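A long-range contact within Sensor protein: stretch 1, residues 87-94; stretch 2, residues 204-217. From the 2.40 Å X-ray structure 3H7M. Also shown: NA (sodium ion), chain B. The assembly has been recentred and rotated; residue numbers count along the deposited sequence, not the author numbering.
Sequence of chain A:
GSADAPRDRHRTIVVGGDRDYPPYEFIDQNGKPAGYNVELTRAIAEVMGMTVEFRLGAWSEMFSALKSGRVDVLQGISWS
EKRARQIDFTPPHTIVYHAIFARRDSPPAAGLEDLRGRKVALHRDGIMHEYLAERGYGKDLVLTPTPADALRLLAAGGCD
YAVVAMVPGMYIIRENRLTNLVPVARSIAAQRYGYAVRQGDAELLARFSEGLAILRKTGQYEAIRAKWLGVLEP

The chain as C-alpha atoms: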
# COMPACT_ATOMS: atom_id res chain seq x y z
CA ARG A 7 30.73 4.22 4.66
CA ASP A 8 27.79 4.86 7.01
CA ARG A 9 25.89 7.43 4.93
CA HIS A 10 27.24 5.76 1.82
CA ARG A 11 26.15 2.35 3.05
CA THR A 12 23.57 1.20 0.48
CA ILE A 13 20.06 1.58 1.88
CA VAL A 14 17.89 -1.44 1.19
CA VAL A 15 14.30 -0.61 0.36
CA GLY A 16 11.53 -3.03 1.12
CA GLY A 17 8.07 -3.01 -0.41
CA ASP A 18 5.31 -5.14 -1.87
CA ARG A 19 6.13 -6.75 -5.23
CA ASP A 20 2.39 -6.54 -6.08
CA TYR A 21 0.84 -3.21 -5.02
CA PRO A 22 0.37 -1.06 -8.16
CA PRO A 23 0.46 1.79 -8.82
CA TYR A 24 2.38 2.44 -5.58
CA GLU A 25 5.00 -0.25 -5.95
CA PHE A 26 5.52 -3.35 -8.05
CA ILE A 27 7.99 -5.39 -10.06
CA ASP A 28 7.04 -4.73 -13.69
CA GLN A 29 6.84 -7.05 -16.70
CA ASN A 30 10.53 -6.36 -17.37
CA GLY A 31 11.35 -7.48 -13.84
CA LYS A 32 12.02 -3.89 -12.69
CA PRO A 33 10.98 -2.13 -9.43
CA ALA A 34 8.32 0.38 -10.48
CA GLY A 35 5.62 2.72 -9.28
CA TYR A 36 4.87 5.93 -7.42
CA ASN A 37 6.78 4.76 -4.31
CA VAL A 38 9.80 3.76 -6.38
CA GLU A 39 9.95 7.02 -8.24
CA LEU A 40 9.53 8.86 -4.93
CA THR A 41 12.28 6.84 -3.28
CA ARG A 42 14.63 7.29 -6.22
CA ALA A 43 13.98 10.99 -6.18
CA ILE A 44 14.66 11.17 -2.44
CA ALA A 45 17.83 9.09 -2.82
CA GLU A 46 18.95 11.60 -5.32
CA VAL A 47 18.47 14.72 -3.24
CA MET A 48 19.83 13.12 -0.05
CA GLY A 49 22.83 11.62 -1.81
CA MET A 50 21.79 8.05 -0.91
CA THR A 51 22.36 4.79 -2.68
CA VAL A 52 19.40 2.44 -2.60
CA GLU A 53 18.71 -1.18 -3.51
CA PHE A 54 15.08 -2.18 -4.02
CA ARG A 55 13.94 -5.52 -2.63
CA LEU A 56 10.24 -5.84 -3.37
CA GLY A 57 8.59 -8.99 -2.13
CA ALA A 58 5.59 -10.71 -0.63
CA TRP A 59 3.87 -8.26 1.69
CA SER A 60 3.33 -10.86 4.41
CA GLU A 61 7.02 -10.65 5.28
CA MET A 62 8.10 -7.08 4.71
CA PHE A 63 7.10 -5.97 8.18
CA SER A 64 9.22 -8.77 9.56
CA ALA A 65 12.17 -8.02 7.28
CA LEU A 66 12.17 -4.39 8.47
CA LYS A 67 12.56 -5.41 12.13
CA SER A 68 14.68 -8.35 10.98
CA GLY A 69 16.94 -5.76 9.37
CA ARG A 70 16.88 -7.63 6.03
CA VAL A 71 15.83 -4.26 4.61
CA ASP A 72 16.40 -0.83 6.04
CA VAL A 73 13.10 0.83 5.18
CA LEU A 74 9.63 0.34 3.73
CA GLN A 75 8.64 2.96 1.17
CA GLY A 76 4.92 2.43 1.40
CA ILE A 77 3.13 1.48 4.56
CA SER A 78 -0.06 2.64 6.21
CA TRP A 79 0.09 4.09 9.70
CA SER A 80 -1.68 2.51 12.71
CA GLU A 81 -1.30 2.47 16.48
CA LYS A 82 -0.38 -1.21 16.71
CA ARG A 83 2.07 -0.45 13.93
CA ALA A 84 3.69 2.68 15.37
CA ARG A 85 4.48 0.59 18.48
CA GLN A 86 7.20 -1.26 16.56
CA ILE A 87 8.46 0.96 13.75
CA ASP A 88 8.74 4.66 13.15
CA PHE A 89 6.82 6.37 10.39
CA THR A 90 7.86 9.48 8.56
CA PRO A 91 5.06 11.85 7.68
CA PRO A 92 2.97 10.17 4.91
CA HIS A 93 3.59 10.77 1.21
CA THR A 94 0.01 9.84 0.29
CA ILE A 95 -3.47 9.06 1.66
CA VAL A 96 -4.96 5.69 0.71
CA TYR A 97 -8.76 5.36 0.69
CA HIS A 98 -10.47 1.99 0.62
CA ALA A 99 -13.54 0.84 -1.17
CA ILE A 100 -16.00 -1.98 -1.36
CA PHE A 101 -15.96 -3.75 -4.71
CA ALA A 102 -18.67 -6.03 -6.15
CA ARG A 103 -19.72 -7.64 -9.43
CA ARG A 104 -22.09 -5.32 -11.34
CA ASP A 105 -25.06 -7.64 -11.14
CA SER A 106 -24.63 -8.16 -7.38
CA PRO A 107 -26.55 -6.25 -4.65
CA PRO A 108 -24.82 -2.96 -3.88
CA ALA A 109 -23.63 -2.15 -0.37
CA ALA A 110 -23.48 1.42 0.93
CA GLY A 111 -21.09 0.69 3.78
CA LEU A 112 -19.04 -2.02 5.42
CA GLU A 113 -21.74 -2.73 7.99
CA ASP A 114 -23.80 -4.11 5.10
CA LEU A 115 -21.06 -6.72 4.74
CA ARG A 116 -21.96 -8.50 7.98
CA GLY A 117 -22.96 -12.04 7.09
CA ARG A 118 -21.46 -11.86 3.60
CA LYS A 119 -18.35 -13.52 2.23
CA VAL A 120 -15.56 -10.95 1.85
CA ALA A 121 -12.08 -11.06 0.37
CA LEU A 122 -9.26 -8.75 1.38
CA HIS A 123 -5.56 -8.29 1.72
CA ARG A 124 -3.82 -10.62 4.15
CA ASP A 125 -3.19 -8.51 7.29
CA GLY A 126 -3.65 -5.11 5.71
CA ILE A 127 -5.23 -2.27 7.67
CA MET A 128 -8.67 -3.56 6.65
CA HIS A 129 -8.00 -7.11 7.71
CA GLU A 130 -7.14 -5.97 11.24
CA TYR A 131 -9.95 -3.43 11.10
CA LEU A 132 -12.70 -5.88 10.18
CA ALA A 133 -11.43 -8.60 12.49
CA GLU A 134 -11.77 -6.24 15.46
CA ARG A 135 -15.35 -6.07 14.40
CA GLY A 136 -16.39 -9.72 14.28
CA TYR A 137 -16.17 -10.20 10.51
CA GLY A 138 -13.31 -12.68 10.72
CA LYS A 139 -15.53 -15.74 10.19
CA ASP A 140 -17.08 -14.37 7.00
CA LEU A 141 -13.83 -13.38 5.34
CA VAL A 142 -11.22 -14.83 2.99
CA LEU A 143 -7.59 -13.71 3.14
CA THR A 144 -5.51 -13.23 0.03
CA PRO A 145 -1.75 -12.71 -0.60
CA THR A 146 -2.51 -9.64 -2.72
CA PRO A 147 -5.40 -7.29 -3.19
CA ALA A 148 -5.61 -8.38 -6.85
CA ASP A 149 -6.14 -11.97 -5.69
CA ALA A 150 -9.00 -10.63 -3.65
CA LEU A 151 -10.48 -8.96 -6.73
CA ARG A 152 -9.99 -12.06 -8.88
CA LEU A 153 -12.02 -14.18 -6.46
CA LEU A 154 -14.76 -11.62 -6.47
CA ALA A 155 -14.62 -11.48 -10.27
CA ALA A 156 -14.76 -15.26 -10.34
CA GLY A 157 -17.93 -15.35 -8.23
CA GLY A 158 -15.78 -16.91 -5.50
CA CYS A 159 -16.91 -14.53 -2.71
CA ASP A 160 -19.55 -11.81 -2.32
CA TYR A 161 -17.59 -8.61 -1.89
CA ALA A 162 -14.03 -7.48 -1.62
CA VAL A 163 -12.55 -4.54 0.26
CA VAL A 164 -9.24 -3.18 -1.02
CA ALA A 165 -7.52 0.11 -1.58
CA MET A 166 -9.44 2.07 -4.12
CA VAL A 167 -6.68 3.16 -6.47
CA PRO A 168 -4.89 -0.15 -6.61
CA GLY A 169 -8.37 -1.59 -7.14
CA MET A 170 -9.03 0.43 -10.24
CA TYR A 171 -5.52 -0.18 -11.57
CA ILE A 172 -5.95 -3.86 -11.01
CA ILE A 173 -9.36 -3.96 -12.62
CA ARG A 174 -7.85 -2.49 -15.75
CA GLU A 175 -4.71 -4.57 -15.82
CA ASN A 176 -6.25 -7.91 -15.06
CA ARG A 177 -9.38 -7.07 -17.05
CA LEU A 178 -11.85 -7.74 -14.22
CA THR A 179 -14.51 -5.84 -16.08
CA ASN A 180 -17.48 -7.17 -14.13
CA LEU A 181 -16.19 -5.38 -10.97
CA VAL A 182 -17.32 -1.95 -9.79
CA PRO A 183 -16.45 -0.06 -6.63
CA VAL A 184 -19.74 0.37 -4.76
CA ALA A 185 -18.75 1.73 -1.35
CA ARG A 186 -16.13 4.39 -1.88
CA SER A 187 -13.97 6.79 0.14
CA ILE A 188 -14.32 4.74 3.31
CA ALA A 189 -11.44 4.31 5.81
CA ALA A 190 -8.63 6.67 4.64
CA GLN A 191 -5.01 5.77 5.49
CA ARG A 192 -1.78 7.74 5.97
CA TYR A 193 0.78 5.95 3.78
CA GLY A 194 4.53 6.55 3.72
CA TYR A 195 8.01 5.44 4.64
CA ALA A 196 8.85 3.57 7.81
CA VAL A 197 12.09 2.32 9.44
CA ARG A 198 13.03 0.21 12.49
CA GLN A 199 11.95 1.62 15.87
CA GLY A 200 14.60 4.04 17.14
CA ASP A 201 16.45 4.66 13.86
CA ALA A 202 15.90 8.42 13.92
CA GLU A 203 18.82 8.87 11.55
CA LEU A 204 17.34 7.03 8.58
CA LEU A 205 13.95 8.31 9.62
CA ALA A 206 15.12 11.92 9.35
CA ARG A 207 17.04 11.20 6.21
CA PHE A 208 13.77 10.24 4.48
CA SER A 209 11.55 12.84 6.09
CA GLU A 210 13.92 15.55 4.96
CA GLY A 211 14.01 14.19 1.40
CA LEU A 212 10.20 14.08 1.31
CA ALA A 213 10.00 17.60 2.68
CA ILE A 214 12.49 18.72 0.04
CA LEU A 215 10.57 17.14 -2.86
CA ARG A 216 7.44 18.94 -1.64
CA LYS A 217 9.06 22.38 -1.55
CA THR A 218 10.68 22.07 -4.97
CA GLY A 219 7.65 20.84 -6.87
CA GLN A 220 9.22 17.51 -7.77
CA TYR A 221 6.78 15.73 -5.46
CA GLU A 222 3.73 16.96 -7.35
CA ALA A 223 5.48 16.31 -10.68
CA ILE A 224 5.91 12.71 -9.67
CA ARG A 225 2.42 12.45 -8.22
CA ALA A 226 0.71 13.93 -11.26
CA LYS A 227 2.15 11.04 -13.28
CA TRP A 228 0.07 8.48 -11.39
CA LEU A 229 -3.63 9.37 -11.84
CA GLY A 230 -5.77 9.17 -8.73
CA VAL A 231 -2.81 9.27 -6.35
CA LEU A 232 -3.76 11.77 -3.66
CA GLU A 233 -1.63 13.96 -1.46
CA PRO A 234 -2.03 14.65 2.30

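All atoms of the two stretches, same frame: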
# COMPACT_ATOMS: atom_id res chain seq x y z
N ILE A 87 7.66 0.34 14.80
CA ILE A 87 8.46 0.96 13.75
C ILE A 87 8.13 2.43 13.74
O ILE A 87 7.09 2.85 14.27
CB ILE A 87 8.13 0.37 12.36
CG1 ILE A 87 6.68 0.69 11.98
CG2 ILE A 87 8.36 -1.14 12.37
CD1 ILE A 87 6.28 0.17 10.59
N ASP A 88 9.01 3.24 13.17
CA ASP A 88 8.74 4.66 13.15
C ASP A 88 8.36 5.08 11.75
O ASP A 88 8.97 4.66 10.78
CB ASP A 88 9.97 5.43 13.65
CG ASP A 88 10.47 4.93 15.01
OD1 ASP A 88 9.65 4.41 15.79
OD2 ASP A 88 11.68 5.06 15.30
N PHE A 89 7.31 5.89 11.66
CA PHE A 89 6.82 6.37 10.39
C PHE A 89 7.23 7.79 10.16
O PHE A 89 7.30 8.59 11.11
CB PHE A 89 5.29 6.34 10.34
CG PHE A 89 4.71 4.97 10.40
CD1 PHE A 89 4.86 4.18 11.53
CD2 PHE A 89 3.99 4.46 9.31
CE1 PHE A 89 4.31 2.90 11.60
CE2 PHE A 89 3.43 3.17 9.36
CZ PHE A 89 3.59 2.39 10.51
N THR A 90 7.51 8.12 8.91
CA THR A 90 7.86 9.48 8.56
C THR A 90 6.49 10.06 8.27
O THR A 90 5.49 9.36 8.36
CB THR A 90 8.63 9.51 7.25
OG1 THR A 90 7.83 8.91 6.22
CG2 THR A 90 9.95 8.76 7.39
N PRO A 91 6.41 11.37 7.98
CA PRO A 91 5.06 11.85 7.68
C PRO A 91 4.70 11.02 6.43
O PRO A 91 5.58 10.47 5.76
CB PRO A 91 5.29 13.32 7.33
CG PRO A 91 6.46 13.68 8.18
CD PRO A 91 7.36 12.49 8.10
N PRO A 92 3.40 10.94 6.08
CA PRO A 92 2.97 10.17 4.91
C PRO A 92 3.19 10.88 3.57
O PRO A 92 3.15 12.11 3.50
CB PRO A 92 1.49 9.96 5.18
CG PRO A 92 1.10 11.30 5.80
CD PRO A 92 2.27 11.61 6.75
N HIS A 93 3.42 10.13 2.50
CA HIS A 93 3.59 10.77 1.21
C HIS A 93 2.27 10.72 0.43
O HIS A 93 2.10 11.39 -0.59
CB HIS A 93 4.79 10.19 0.42
CG HIS A 93 4.74 8.71 0.17
ND1 HIS A 93 3.79 8.11 -0.62
CD2 HIS A 93 5.59 7.72 0.57
CE1 HIS A 93 4.05 6.81 -0.70
NE2 HIS A 93 5.13 6.55 0.01
N THR A 94 1.33 9.93 0.93
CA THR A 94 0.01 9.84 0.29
C THR A 94 -1.08 9.31 1.25
O THR A 94 -0.79 8.69 2.27
CB THR A 94 0.03 8.90 -0.93
OG1 THR A 94 -1.23 8.97 -1.62
CG2 THR A 94 0.26 7.48 -0.49
N LEU A 204 17.98 7.39 9.83
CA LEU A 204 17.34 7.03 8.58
C LEU A 204 15.98 7.72 8.52
O LEU A 204 15.63 8.31 7.51
CB LEU A 204 17.16 5.52 8.54
CG LEU A 204 17.17 4.88 7.16
CD1 LEU A 204 18.39 5.33 6.37
CD2 LEU A 204 17.16 3.36 7.34
N LEU A 205 15.24 7.66 9.60
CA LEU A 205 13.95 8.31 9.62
C LEU A 205 14.04 9.75 9.13
O LEU A 205 13.28 10.17 8.26
CB LEU A 205 13.37 8.32 11.03
CG LEU A 205 11.98 8.99 11.07
CD1 LEU A 205 10.91 7.95 10.83
CD2 LEU A 205 11.76 9.66 12.40
N ALA A 206 14.96 10.51 9.69
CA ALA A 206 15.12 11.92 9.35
C ALA A 206 15.67 12.13 7.96
O ALA A 206 15.42 13.14 7.30
CB ALA A 206 16.03 12.61 10.38
N ARG A 207 16.44 11.15 7.52
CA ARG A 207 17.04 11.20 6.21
C ARG A 207 15.87 11.22 5.20
O ARG A 207 15.81 12.07 4.30
CB ARG A 207 17.91 9.97 6.04
CG ARG A 207 18.98 10.07 4.98
CD ARG A 207 20.32 10.58 5.53
NE ARG A 207 21.37 10.31 4.54
CZ ARG A 207 21.90 9.11 4.32
NH1 ARG A 207 21.49 8.05 5.02
NH2 ARG A 207 22.82 8.95 3.38
N PHE A 208 14.92 10.31 5.38
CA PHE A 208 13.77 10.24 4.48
C PHE A 208 12.78 11.37 4.63
O PHE A 208 12.29 11.91 3.63
CB PHE A 208 13.07 8.89 4.65
CG PHE A 208 13.73 7.79 3.86
CD1 PHE A 208 13.45 7.61 2.51
CD2 PHE A 208 14.72 7.00 4.44
CE1 PHE A 208 14.16 6.67 1.74
CE2 PHE A 208 15.44 6.07 3.68
CZ PHE A 208 15.16 5.90 2.33
N SER A 209 12.51 11.78 5.87
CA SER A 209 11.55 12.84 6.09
C SER A 209 12.02 14.12 5.42
O SER A 209 11.23 14.85 4.82
CB SER A 209 11.37 13.09 7.59
OG SER A 209 11.21 11.87 8.28
N GLU A 210 13.31 14.37 5.54
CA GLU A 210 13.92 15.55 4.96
C GLU A 210 13.82 15.50 3.43
O GLU A 210 13.48 16.50 2.78
CB GLU A 210 15.39 15.61 5.41
CG GLU A 210 16.02 16.98 5.36
CD GLU A 210 17.48 16.98 5.83
OE1 GLU A 210 17.80 16.22 6.78
OE2 GLU A 210 18.29 17.73 5.26
N GLY A 211 14.12 14.33 2.85
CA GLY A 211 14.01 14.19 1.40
C GLY A 211 12.57 14.46 0.95
O GLY A 211 12.33 15.21 0.00
N LEU A 212 11.61 13.88 1.66
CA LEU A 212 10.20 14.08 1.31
C LEU A 212 9.86 15.56 1.39
O LEU A 212 9.27 16.13 0.47
CB LEU A 212 9.29 13.29 2.25
CG LEU A 212 7.79 13.30 1.98
CD1 LEU A 212 7.48 12.87 0.52
CD2 LEU A 212 7.16 12.35 2.96
N ALA A 213 10.27 16.18 2.49
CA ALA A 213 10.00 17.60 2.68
C ALA A 213 10.63 18.40 1.54
O ALA A 213 10.04 19.36 1.05
CB ALA A 213 10.55 18.06 4.03
N ILE A 214 11.83 18.00 1.12
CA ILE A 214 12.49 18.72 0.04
C ILE A 214 11.72 18.59 -1.27
O ILE A 214 11.44 19.60 -1.93
CB ILE A 214 13.92 18.23 -0.17
CG1 ILE A 214 14.79 18.64 1.03
CG2 ILE A 214 14.47 18.81 -1.43
CD1 ILE A 214 16.22 18.18 0.92
N LEU A 215 11.38 17.36 -1.64
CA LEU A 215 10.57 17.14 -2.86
C LEU A 215 9.29 17.99 -2.85
O LEU A 215 8.89 18.54 -3.87
CB LEU A 215 10.18 15.66 -3.00
CG LEU A 215 11.37 14.73 -3.24
CD1 LEU A 215 10.92 13.29 -3.37
CD2 LEU A 215 12.13 15.21 -4.47
N ARG A 216 8.65 18.12 -1.68
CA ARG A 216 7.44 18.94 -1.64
C ARG A 216 7.71 20.42 -1.87
O ARG A 216 6.94 21.08 -2.55
CB ARG A 216 6.71 18.75 -0.33
CG ARG A 216 6.19 17.33 -0.14
CD ARG A 216 5.57 17.15 1.25
NE ARG A 216 4.13 16.89 1.16
CZ ARG A 216 3.56 15.71 1.37
NH1 ARG A 216 4.30 14.65 1.69
NH2 ARG A 216 2.25 15.58 1.23
N LYS A 217 8.80 20.95 -1.34
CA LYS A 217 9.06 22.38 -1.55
C LYS A 217 9.60 22.73 -2.92
O LYS A 217 9.53 23.90 -3.33
CB LYS A 217 10.00 22.93 -0.48
CG LYS A 217 9.46 22.70 0.92
CD LYS A 217 10.25 23.48 1.97
CE LYS A 217 9.60 23.36 3.33
NZ LYS A 217 8.76 24.56 3.57
NA NA B . 7.15 4.77 16.63
O HOH W 1 7.13 4.44 19.60

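The strand that begins at Ile87 runs nearly parallel to the helical segment Leu204 to Lys217, part of a longer helix, their axes 16° apart and 8.5 Å at closest approach. The backbones come nearest at Thr90 and Ser209, whose CA atoms lie 5.6 Å apart.

Most of the contact is apolar. Leu205, Ser209, Leu212 and Arg216, spaced three or four apart, recur on one side of the helix, so each successive turn meets a later part of the first stretch. Leu205 points toward the strand, and its CD1 lies 3.9 Å from Asp88 CB and 3.7 Å from Thr90 CG2. Two turns on, Leu212 places CD2 3.7 Å from Pro91 O and CD1 3.8 Å from His93 CB; its branched end suits a surface built of backbone and aliphatic carbon.

The small polar residues keep their hydrogen bonds local. Ser209 OG donates to Leu205 O (2.7 Å), within its own helix, and Thr90 OG1 donates to Pro91 O (2.8 Å). With its hydroxyl so engaged, Thr90 offers its methyl, CG2, 3.5 Å from Ser209 OG.

A single hydrogen bond crosses the interface: Arg216 NH1 to Pro92 O, weak at 3.3 Å and 146°. The long arginine side chain lets the guanidinium present its edge to this carbonyl.

Asp88 OD1, meanwhile, binds the sodium ion NA at 2.7 Å.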